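FAD-binding oxidoreductase (Gulosibacter chungangensis, PDB 7PBG) oxidises 4-ethylphenol with a covalently bound FAD cofactor, a dehydrogenation that can give 4-vinylphenol. Local coordinates at residues A246-E252 / I315-Y321; D311-I315 / R363-L367. All coordinates share one frame; numbering follows the deposited sequence.

Contact 1. Residues A246-E252 / I315-Y321; sequences AIYFENE and IGHWIVY
Ile247 and Val320 pair at the heart of an antiparallel β ladder between strands 241-249 and 318-326. The two are neighbouring strands of the large antiparallel sheet of this FAD-linked oxidase. The segments 246-249 and 318-321 run at 163° to each other.

Backbone bonds come first. Ile247 N gives a bond to Val320 O (2.7 Å), and Val320 N returns one to Ile247 O. Phe249 N binds Trp318 O. At Phe249 the ladder carries a classic β bulge, with His317 and Trp318 both opposite it. His317 N reaches Phe249 O only with a bent, weak bond.

Apolar contacts cover both faces. On one face Ile247 and Val320 lie side by side, and Phe249 CE2 meets Val320 CG2 at 3.6 Å. Helix 255-266 packs here, with Ile258 touching Phe249, Trp318 and Val320. On the other face the Tyr248 ring slants across Ile315 and Ile319, its CE1 lying 3.7 Å from CG2 of Ile319. That same methyl sits over one face of the Tyr321 ring, toward its rim. Ala246 CB touches CE1 of Tyr321.

Polar side chains meet mostly through water. One water joins the hydroxyls of Tyr248 and Tyr321; the latter also bonds Asp284. A second water donates to Glu252 OE2 and bonds His317 ND1. Both residues have a further partner: Glu252 OE1 forms a salt bridge with Lys417, and His317 NE2 bonds Gln307.

The Trp318 indole ties the turn after strand 241-249 to the bulge. With chi1 at -66° the indole lies on the backbone N side, and its NE1 edge reaches the turn. NE1 donates to Glu252 O at 2.9 Å, in the indole plane but from above the carbonyl plane.

Contact 2. Residues D311-I315 / R363-L367; sequences DELGI and RASEL
The C-terminal end of helix 303-313 packs here against the first turn of helix 363-375. Leu313 meets Arg363, while Ile315 meets Ala364 and Leu367. Gly314 takes positive phi (69°) as the chain leaves helical geometry, and Ile315 follows on the way to strand 318-326.

Leu313 and Arg363 cross at about a right angle. The CD2 methyl of Leu313 sits over the centre of one guanidinium face, 3.5 Å from Arg363 CZ. The bend of the arginine at chi3 (-67°) swings the guanidinium round so that one face lies on this methyl. CD2 also touches Arg363 CB and CD, so the aliphatic part of the arginine shares in the contact. Trp294 touches Glu312, Leu313 and Arg363 from a nearby loop.

Ala364 CB points at the helix end and lies 3.6 Å from Leu313 O. It also meets CG2 of Ile315 at 3.9 Å. The other branch of Ile315 leads to Leu367, with the two CD1 methyls 4.3 Å apart. Leu367 packs as well on Asp284 and Val288 of helix 281-288.

Two waters bridge the polar groups. One donates to Leu313 O at 2.6 Å and accepts from Ala364 N at 2.9 Å. It thus links a carbonyl at the end of one helix to an amide in the first turn of the next. The other donates to Glu312 OE2 and accepts from Arg363 NH2, at the edge of the guanidinium and in its plane.

Glu312 and Arg363 have opposite charges, but OE2 and NH2 are 5.2 Å apart. Their attraction is probably modest and partly screened. Arg363 NH1 also has a long, weak ion pair with Glu293. Methyl contacts, one against the guanidinium face, make up the direct side-chain packing.

Of the four segments, the one on strand 241-249 comes first along the chain, and helix 303-313 follows. The chain then enters strand 318-326, where contact 1 closes a loop of 62 residues, about half of them helical. Helix 363-375 comes later and closes contact 2 with the end of helix 303-313 across 47 residues. The segments alternate, so the two loops cross. Ile315 belongs to both contacts, at the joint between helix 303-313 and strand 318-326. The contacts also touch directly: Tyr321 OH packs against Leu367 CB at 3.5 Å. Together they tie one pair of sheet strands to helices 303-313 and 363-375, with the Leu367 side chain about 12 Å from FAD.

Contact 1. Residues A246-E252 / I315-Y321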
ATOM      1  N   ALA A 246     -20.804   0.049 -22.300  1.00 17.99           N
ATOM      2  CA  ALA A 246     -21.580  -1.108 -21.822  1.00 19.18           C
ATOM      3  C   ALA A 246     -21.394  -2.186 -22.865  1.00 19.34           C
ATOM      4  O   ALA A 246     -21.454  -1.882 -24.094  1.00 20.21           O
ATOM      5  CB  ALA A 246     -23.033  -0.766 -21.630  1.00 19.48           C
ATOM      6  N   ILE A 247     -21.152  -3.394 -22.431  1.00 19.07           N
ATOM      7  CA  ILE A 247     -21.011  -4.551 -23.350  1.00 18.79           C
ATOM      8  C   ILE A 247     -21.980  -5.625 -22.891  1.00 16.72           C
ATOM      9  O   ILE A 247     -21.892  -6.026 -21.739  1.00 17.71           O
ATOM     10  CB  ILE A 247     -19.574  -5.093 -23.430  1.00 19.62           C
ATOM     11  CG1 ILE A 247     -18.527  -3.972 -23.313  1.00 19.26           C
ATOM     12  CG2 ILE A 247     -19.449  -5.862 -24.721  1.00 18.29           C
ATOM     13  CD1 ILE A 247     -17.131  -4.443 -23.431  1.00 20.79           C
ATOM     14  N   TYR A 248     -22.910  -5.971 -23.754  1.00 17.13           N
ATOM     15  CA  TYR A 248     -24.007  -6.898 -23.401  1.00 16.76           C
ATOM     16  C   TYR A 248     -23.712  -8.269 -23.983  1.00 18.35           C
ATOM     17  O   TYR A 248     -23.455  -8.385 -25.197  1.00 18.79           O
ATOM     18  CB  TYR A 248     -25.328  -6.375 -23.936  1.00 17.88           C
ATOM     19  CG  TYR A 248     -25.574  -4.945 -23.543  1.00 18.08           C
ATOM     20  CD1 TYR A 248     -25.889  -4.607 -22.243  1.00 17.94           C
ATOM     21  CD2 TYR A 248     -25.515  -3.941 -24.479  1.00 20.09           C
ATOM     22  CE1 TYR A 248     -26.135  -3.300 -21.871  1.00 18.41           C
ATOM     23  CE2 TYR A 248     -25.767  -2.627 -24.135  1.00 20.58           C
ATOM     24  CZ  TYR A 248     -26.093  -2.312 -22.829  1.00 20.25           C
ATOM     25  OH  TYR A 248     -26.347  -1.015 -22.518  1.00 22.61           O
ATOM     26  N   PHE A 249     -23.865  -9.298 -23.165  1.00 17.54           N
ATOM     27  CA  PHE A 249     -23.624 -10.691 -23.610  1.00 18.31           C
ATOM     28  C   PHE A 249     -24.944 -11.440 -23.476  1.00 19.55           C
ATOM     29  O   PHE A 249     -25.635 -11.326 -22.440  1.00 18.38           O
ATOM     30  CB  PHE A 249     -22.484 -11.275 -22.787  1.00 17.61           C
ATOM     31  CG  PHE A 249     -21.212 -10.497 -22.970  1.00 17.66           C
ATOM     32  CD1 PHE A 249     -20.376 -10.762 -24.027  1.00 19.36           C
ATOM     33  CD2 PHE A 249     -20.933  -9.403 -22.156  1.00 18.58           C
ATOM     34  CE1 PHE A 249     -19.245 -10.009 -24.232  1.00 18.12           C
ATOM     35  CE2 PHE A 249     -19.770  -8.671 -22.328  1.00 17.64           C
ATOM     36  CZ  PHE A 249     -18.936  -8.959 -23.378  1.00 19.33           C
ATOM     37  N   GLU A 250     -25.283 -12.193 -24.518  1.00 19.71           N
ATOM     38  CA  GLU A 250     -26.634 -12.769 -24.689  1.00 21.78           C
ATOM     39  C   GLU A 250     -26.798 -14.040 -23.838  1.00 21.69           C
ATOM     40  O   GLU A 250     -27.921 -14.561 -23.794  1.00 22.37           O
ATOM     41  CB  GLU A 250     -26.878 -12.994 -26.187  1.00 23.85           C
ATOM     42  CG  GLU A 250     -26.150 -14.180 -26.745  1.00 25.91           C
ATOM     43  CD  GLU A 250     -26.489 -14.516 -28.193  1.00 27.15           C
ATOM     44  OE1 GLU A 250     -27.187 -13.725 -28.815  1.00 25.38           O
ATOM     45  OE2 GLU A 250     -25.981 -15.541 -28.681  1.00 32.42           O
ATOM     46  N   ASN A 251     -25.704 -14.651 -23.368  1.00 19.68           N
ATOM     47  CA  ASN A 251     -25.802 -15.992 -22.755  1.00 21.80           C
ATOM     48  C   ASN A 251     -25.295 -15.949 -21.315  1.00 20.06           C
ATOM     49  O   ASN A 251     -24.203 -15.396 -21.085  1.00 21.33           O
ATOM     50  CB  ASN A 251     -25.035 -17.006 -23.608  1.00 24.70           C
ATOM     51  CG  ASN A 251     -25.501 -18.426 -23.402  1.00 28.84           C
ATOM     52  OD1 ASN A 251     -25.661 -18.924 -22.276  1.00 26.66           O
ATOM     53  ND2 ASN A 251     -25.760 -19.094 -24.520  1.00 36.24           N
ATOM     54  N   GLU A 252     -25.974 -16.622 -20.401  1.00 20.19           N
ATOM     55  CA  GLU A 252     -25.432 -16.804 -19.040  1.00 23.52           C
ATOM     56  C   GLU A 252     -24.072 -17.484 -19.122  1.00 22.82           C
ATOM     57  O   GLU A 252     -23.257 -17.306 -18.199  1.00 21.37           O
ATOM     58  CB  GLU A 252     -26.316 -17.677 -18.164  1.00 26.76           C
ATOM     59  CG  GLU A 252     -27.436 -16.908 -17.553  1.00 34.12           C
ATOM     60  CD  GLU A 252     -28.125 -17.632 -16.418  1.00 37.66           C
ATOM     61  OE1 GLU A 252     -27.501 -18.526 -15.824  1.00 32.31           O
ATOM     62  OE2 GLU A 252     -29.286 -17.262 -16.128  1.00 45.90           O
ATOM     63  N   ILE A 315     -30.632  -5.417 -22.538  1.00 20.39           N
ATOM     64  CA  ILE A 315     -29.243  -5.569 -22.029  1.00 19.89           C
ATOM     65  C   ILE A 315     -28.734  -6.999 -22.339  1.00 18.61           C
ATOM     66  O   ILE A 315     -28.911  -7.462 -23.481  1.00 19.79           O
ATOM     67  CB  ILE A 315     -29.179  -5.083 -20.566  1.00 18.49           C
ATOM     68  CG1 ILE A 315     -30.119  -5.832 -19.624  1.00 19.24           C
ATOM     69  CG2 ILE A 315     -29.525  -3.594 -20.511  1.00 20.78           C
ATOM     70  CD1 ILE A 315     -30.017  -5.350 -18.200  1.00 19.21           C
ATOM     71  N   GLY A 316     -28.079  -7.652 -21.403  1.00 19.10           N
ATOM     72  CA  GLY A 316     -27.579  -9.032 -21.604  1.00 18.98           C
ATOM     73  C   GLY A 316     -27.752  -9.801 -20.327  1.00 18.04           C
ATOM     74  O   GLY A 316     -27.983  -9.175 -19.295  1.00 19.00           O
ATOM     75  N   HIS A 317     -27.543 -11.114 -20.357  1.00 17.78           N
ATOM     76  CA  HIS A 317     -27.455 -11.897 -19.109  1.00 17.50           C
ATOM     77  C   HIS A 317     -26.240 -11.449 -18.281  1.00 19.40           C
ATOM     78  O   HIS A 317     -26.282 -11.615 -17.044  1.00 18.84           O
ATOM     79  CB  HIS A 317     -27.381 -13.377 -19.462  1.00 18.75           C
ATOM     80  CG  HIS A 317     -28.722 -13.941 -19.767  1.00 18.51           C
ATOM     81  ND1 HIS A 317     -29.659 -14.183 -18.781  1.00 20.30           N
ATOM     82  CD2 HIS A 317     -29.330 -14.242 -20.935  1.00 19.38           C
ATOM     83  CE1 HIS A 317     -30.769 -14.627 -19.337  1.00 21.86           C
ATOM     84  NE2 HIS A 317     -30.601 -14.680 -20.656  1.00 21.14           N
ATOM     85  N   TRP A 318     -25.170 -10.991 -18.948  1.00 17.96           N
ATOM     86  CA  TRP A 318     -23.964 -10.365 -18.368  1.00 16.91           C
ATOM     87  C   TRP A 318     -23.802  -9.022 -19.062  1.00 18.18           C
ATOM     88  O   TRP A 318     -24.015  -8.954 -20.297  1.00 19.28           O
ATOM     89  CB  TRP A 318     -22.712 -11.239 -18.527  1.00 16.19           C
ATOM     90  CG  TRP A 318     -22.825 -12.497 -17.734  1.00 17.50           C
ATOM     91  CD1 TRP A 318     -23.088 -13.747 -18.201  1.00 18.63           C
ATOM     92  CD2 TRP A 318     -22.728 -12.609 -16.300  1.00 17.46           C
ATOM     93  NE1 TRP A 318     -23.167 -14.623 -17.149  1.00 18.55           N
ATOM     94  CE2 TRP A 318     -22.936 -13.966 -15.980  1.00 17.22           C
ATOM     95  CE3 TRP A 318     -22.448 -11.698 -15.279  1.00 18.72           C
ATOM     96  CZ2 TRP A 318     -22.880 -14.434 -14.661  1.00 16.25           C
ATOM     97  CZ3 TRP A 318     -22.405 -12.144 -13.975  1.00 18.13           C
ATOM     98  CH2 TRP A 318     -22.610 -13.499 -13.687  1.00 17.80           C
ATOM     99  N   ILE A 319     -23.459  -8.016 -18.280  1.00 17.84           N
ATOM    100  CA  ILE A 319     -23.117  -6.688 -18.802  1.00 18.26           C
ATOM    101  C   ILE A 319     -21.751  -6.321 -18.229  1.00 18.11           C
ATOM    102  O   ILE A 319     -21.544  -6.391 -16.994  1.00 18.14           O
ATOM    103  CB  ILE A 319     -24.195  -5.658 -18.410  1.00 18.16           C
ATOM    104  CG1 ILE A 319     -25.624  -6.148 -18.650  1.00 18.50           C
ATOM    105  CG2 ILE A 319     -23.899  -4.345 -19.088  1.00 17.67           C
ATOM    106  CD1 ILE A 319     -26.267  -6.829 -17.485  1.00 18.43           C
ATOM    107  N   VAL A 320     -20.863  -5.907 -19.106  1.00 17.73           N
ATOM    108  CA  VAL A 320     -19.574  -5.262 -18.749  1.00 18.86           C
ATOM    109  C   VAL A 320     -19.777  -3.758 -18.830  1.00 18.51           C
ATOM    110  O   VAL A 320     -20.240  -3.299 -19.845  1.00 19.15           O
ATOM    111  CB  VAL A 320     -18.418  -5.730 -19.632  1.00 18.48           C
ATOM    112  CG1 VAL A 320     -17.143  -4.948 -19.373  1.00 21.56           C
ATOM    113  CG2 VAL A 320     -18.217  -7.237 -19.467  1.00 19.92           C
ATOM    114  N   TYR A 321     -19.420  -3.060 -17.763  1.00 17.11           N
ATOM    115  CA  TYR A 321     -19.310  -1.596 -17.779  1.00 17.20           C
ATOM    116  C   TYR A 321     -17.860  -1.199 -17.518  1.00 16.60           C
ATOM    117  O   TYR A 321     -17.247  -1.705 -16.571  1.00 17.86           O
ATOM    118  CB  TYR A 321     -20.203  -0.980 -16.708  1.00 17.34           C
ATOM    119  CG  TYR A 321     -21.673  -1.176 -16.952  1.00 16.86           C
ATOM    120  CD1 TYR A 321     -22.353  -0.396 -17.883  1.00 16.89           C
ATOM    121  CD2 TYR A 321     -22.394  -2.123 -16.248  1.00 17.93           C
ATOM    122  CE1 TYR A 321     -23.709  -0.556 -18.091  1.00 18.11           C
ATOM    123  CE2 TYR A 321     -23.731  -2.333 -16.498  1.00 18.78           C
ATOM    124  CZ  TYR A 321     -24.403  -1.522 -17.389  1.00 17.94           C
ATOM    125  OH  TYR A 321     -25.732  -1.742 -17.571  1.00 19.02           O
TER
HETATM  126  O   HOH W   1     -26.905  -0.501 -19.921  1.00 20.07           O
HETATM  127  O   HOH W   2     -29.120 -14.764 -16.097  1.00 30.69           O

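Contact 2. Residues D311-I315 / R363-L367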
ATOM      1  N   ASP A 311     -34.557  -9.028 -22.400  1.00 18.87           N
ATOM      2  CA  ASP A 311     -35.191  -8.639 -23.685  1.00 20.75           C
ATOM      3  C   ASP A 311     -35.838  -7.272 -23.537  1.00 21.36           C
ATOM      4  O   ASP A 311     -35.720  -6.450 -24.421  1.00 21.57           O
ATOM      5  CB  ASP A 311     -36.260  -9.642 -24.114  1.00 20.45           C
ATOM      6  CG  ASP A 311     -35.697 -11.019 -24.427  1.00 24.64           C
ATOM      7  OD1 ASP A 311     -34.458 -11.104 -24.659  1.00 21.98           O
ATOM      8  OD2 ASP A 311     -36.501 -11.984 -24.491  1.00 24.45           O
ATOM      9  N   GLU A 312     -36.451  -7.023 -22.418  1.00 20.10           N
ATOM     10  CA  GLU A 312     -37.270  -5.793 -22.244  1.00 20.24           C
ATOM     11  C   GLU A 312     -36.368  -4.629 -21.849  1.00 20.00           C
ATOM     12  O   GLU A 312     -36.628  -3.538 -22.260  1.00 19.99           O
ATOM     13  CB  GLU A 312     -38.414  -6.084 -21.270  1.00 20.80           C
ATOM     14  CG  GLU A 312     -39.396  -7.085 -21.847  1.00 22.06           C
ATOM     15  CD  GLU A 312     -40.518  -7.465 -20.903  1.00 21.58           C
ATOM     16  OE1 GLU A 312     -41.065  -8.558 -21.085  1.00 21.30           O
ATOM     17  OE2 GLU A 312     -40.762  -6.689 -19.930  1.00 21.73           O
ATOM     18  N   LEU A 313     -35.371  -4.842 -20.999  1.00 19.62           N
ATOM     19  CA  LEU A 313     -34.363  -3.796 -20.672  1.00 18.65           C
ATOM     20  C   LEU A 313     -33.422  -3.600 -21.851  1.00 19.54           C
ATOM     21  O   LEU A 313     -32.800  -2.537 -21.931  1.00 21.65           O
ATOM     22  CB  LEU A 313     -33.598  -4.202 -19.429  1.00 20.02           C
ATOM     23  CG  LEU A 313     -34.424  -4.353 -18.163  1.00 20.05           C
ATOM     24  CD1 LEU A 313     -33.568  -4.838 -17.026  1.00 22.26           C
ATOM     25  CD2 LEU A 313     -35.028  -2.990 -17.797  1.00 20.84           C
ATOM     26  N   GLY A 314     -33.330  -4.585 -22.748  1.00 20.42           N
ATOM     27  CA  GLY A 314     -32.426  -4.470 -23.900  1.00 21.21           C
ATOM     28  C   GLY A 314     -30.969  -4.517 -23.457  1.00 22.06           C
ATOM     29  O   GLY A 314     -30.166  -3.776 -24.023  1.00 23.75           O
ATOM     30  N   ILE A 315     -30.632  -5.417 -22.538  1.00 20.39           N
ATOM     31  CA  ILE A 315     -29.243  -5.569 -22.029  1.00 19.89           C
ATOM     32  C   ILE A 315     -28.734  -6.999 -22.339  1.00 18.61           C
ATOM     33  O   ILE A 315     -28.911  -7.462 -23.481  1.00 19.79           O
ATOM     34  CB  ILE A 315     -29.179  -5.083 -20.566  1.00 18.49           C
ATOM     35  CG1 ILE A 315     -30.119  -5.832 -19.624  1.00 19.24           C
ATOM     36  CG2 ILE A 315     -29.525  -3.594 -20.511  1.00 20.78           C
ATOM     37  CD1 ILE A 315     -30.017  -5.350 -18.200  1.00 19.21           C
ATOM     38  N   ARG A 363     -34.151   2.403 -20.154  1.00 18.11           N
ATOM     39  CA  ARG A 363     -33.568   1.934 -18.885  1.00 19.66           C
ATOM     40  C   ARG A 363     -32.128   1.462 -19.112  1.00 19.61           C
ATOM     41  O   ARG A 363     -31.286   1.657 -18.186  1.00 18.59           O
ATOM     42  CB  ARG A 363     -34.431   0.875 -18.212  1.00 18.62           C
ATOM     43  CG  ARG A 363     -35.717   1.459 -17.653  1.00 19.04           C
ATOM     44  CD  ARG A 363     -36.701   0.380 -17.283  1.00 18.76           C
ATOM     45  NE  ARG A 363     -37.246  -0.377 -18.428  1.00 18.00           N
ATOM     46  CZ  ARG A 363     -38.123  -1.373 -18.313  1.00 17.74           C
ATOM     47  NH1 ARG A 363     -38.525  -1.775 -17.113  1.00 18.64           N
ATOM     48  NH2 ARG A 363     -38.552  -1.989 -19.386  1.00 20.74           N
ATOM     49  N   ALA A 364     -31.796   0.908 -20.277  1.00 19.22           N
ATOM     50  CA  ALA A 364     -30.383   0.546 -20.561  1.00 19.68           C
ATOM     51  C   ALA A 364     -29.539   1.828 -20.457  1.00 19.32           C
ATOM     52  O   ALA A 364     -28.398   1.819 -19.928  1.00 18.90           O
ATOM     53  CB  ALA A 364     -30.220  -0.079 -21.935  1.00 19.17           C
ATOM     54  N   SER A 365     -30.054   2.931 -21.003  1.00 18.51           N
ATOM     55  CA  SER A 365     -29.291   4.198 -21.010  1.00 20.28           C
ATOM     56  C   SER A 365     -29.131   4.742 -19.585  1.00 19.44           C
ATOM     57  O   SER A 365     -28.099   5.322 -19.267  1.00 20.03           O
ATOM     58  CB  SER A 365     -29.858   5.205 -21.950  1.00 20.40           C
ATOM     59  OG  SER A 365     -30.958   5.885 -21.373  1.00 19.82           O
ATOM     60  N   GLU A 366     -30.094   4.474 -18.718  1.00 19.33           N
ATOM     61  CA  GLU A 366     -30.058   4.924 -17.319  1.00 21.44           C
ATOM     62  C   GLU A 366     -28.986   4.126 -16.603  1.00 18.50           C
ATOM     63  O   GLU A 366     -28.210   4.702 -15.784  1.00 19.39           O
ATOM     64  CB  GLU A 366     -31.447   4.713 -16.730  1.00 22.03           C
ATOM     65  CG  GLU A 366     -31.632   5.244 -15.325  1.00 28.76           C
ATOM     66  CD  GLU A 366     -32.935   4.799 -14.681  1.00 30.37           C
ATOM     67  OE1 GLU A 366     -33.904   4.490 -15.489  1.00 32.65           O
ATOM     68  OE2 GLU A 366     -32.984   4.690 -13.379  1.00 27.18           O
ATOM     69  N   LEU A 367     -28.943   2.835 -16.896  1.00 17.94           N
ATOM     70  CA  LEU A 367     -27.940   1.950 -16.245  1.00 18.25           C
ATOM     71  C   LEU A 367     -26.540   2.347 -16.657  1.00 19.37           C
ATOM     72  O   LEU A 367     -25.658   2.527 -15.786  1.00 20.27           O
ATOM     73  CB  LEU A 367     -28.247   0.517 -16.621  1.00 18.68           C
ATOM     74  CG  LEU A 367     -29.466  -0.079 -15.926  1.00 20.30           C
ATOM     75  CD1 LEU A 367     -29.878  -1.364 -16.627  1.00 21.08           C
ATOM     76  CD2 LEU A 367     -29.193  -0.321 -14.443  1.00 21.16           C
TER
HETATM   77  O   HOH W   3     -40.671  -4.010 -19.254  1.00 20.46           O
HETATM   78  O   HOH W   4     -33.843  -0.195 -22.000  1.00 23.39           O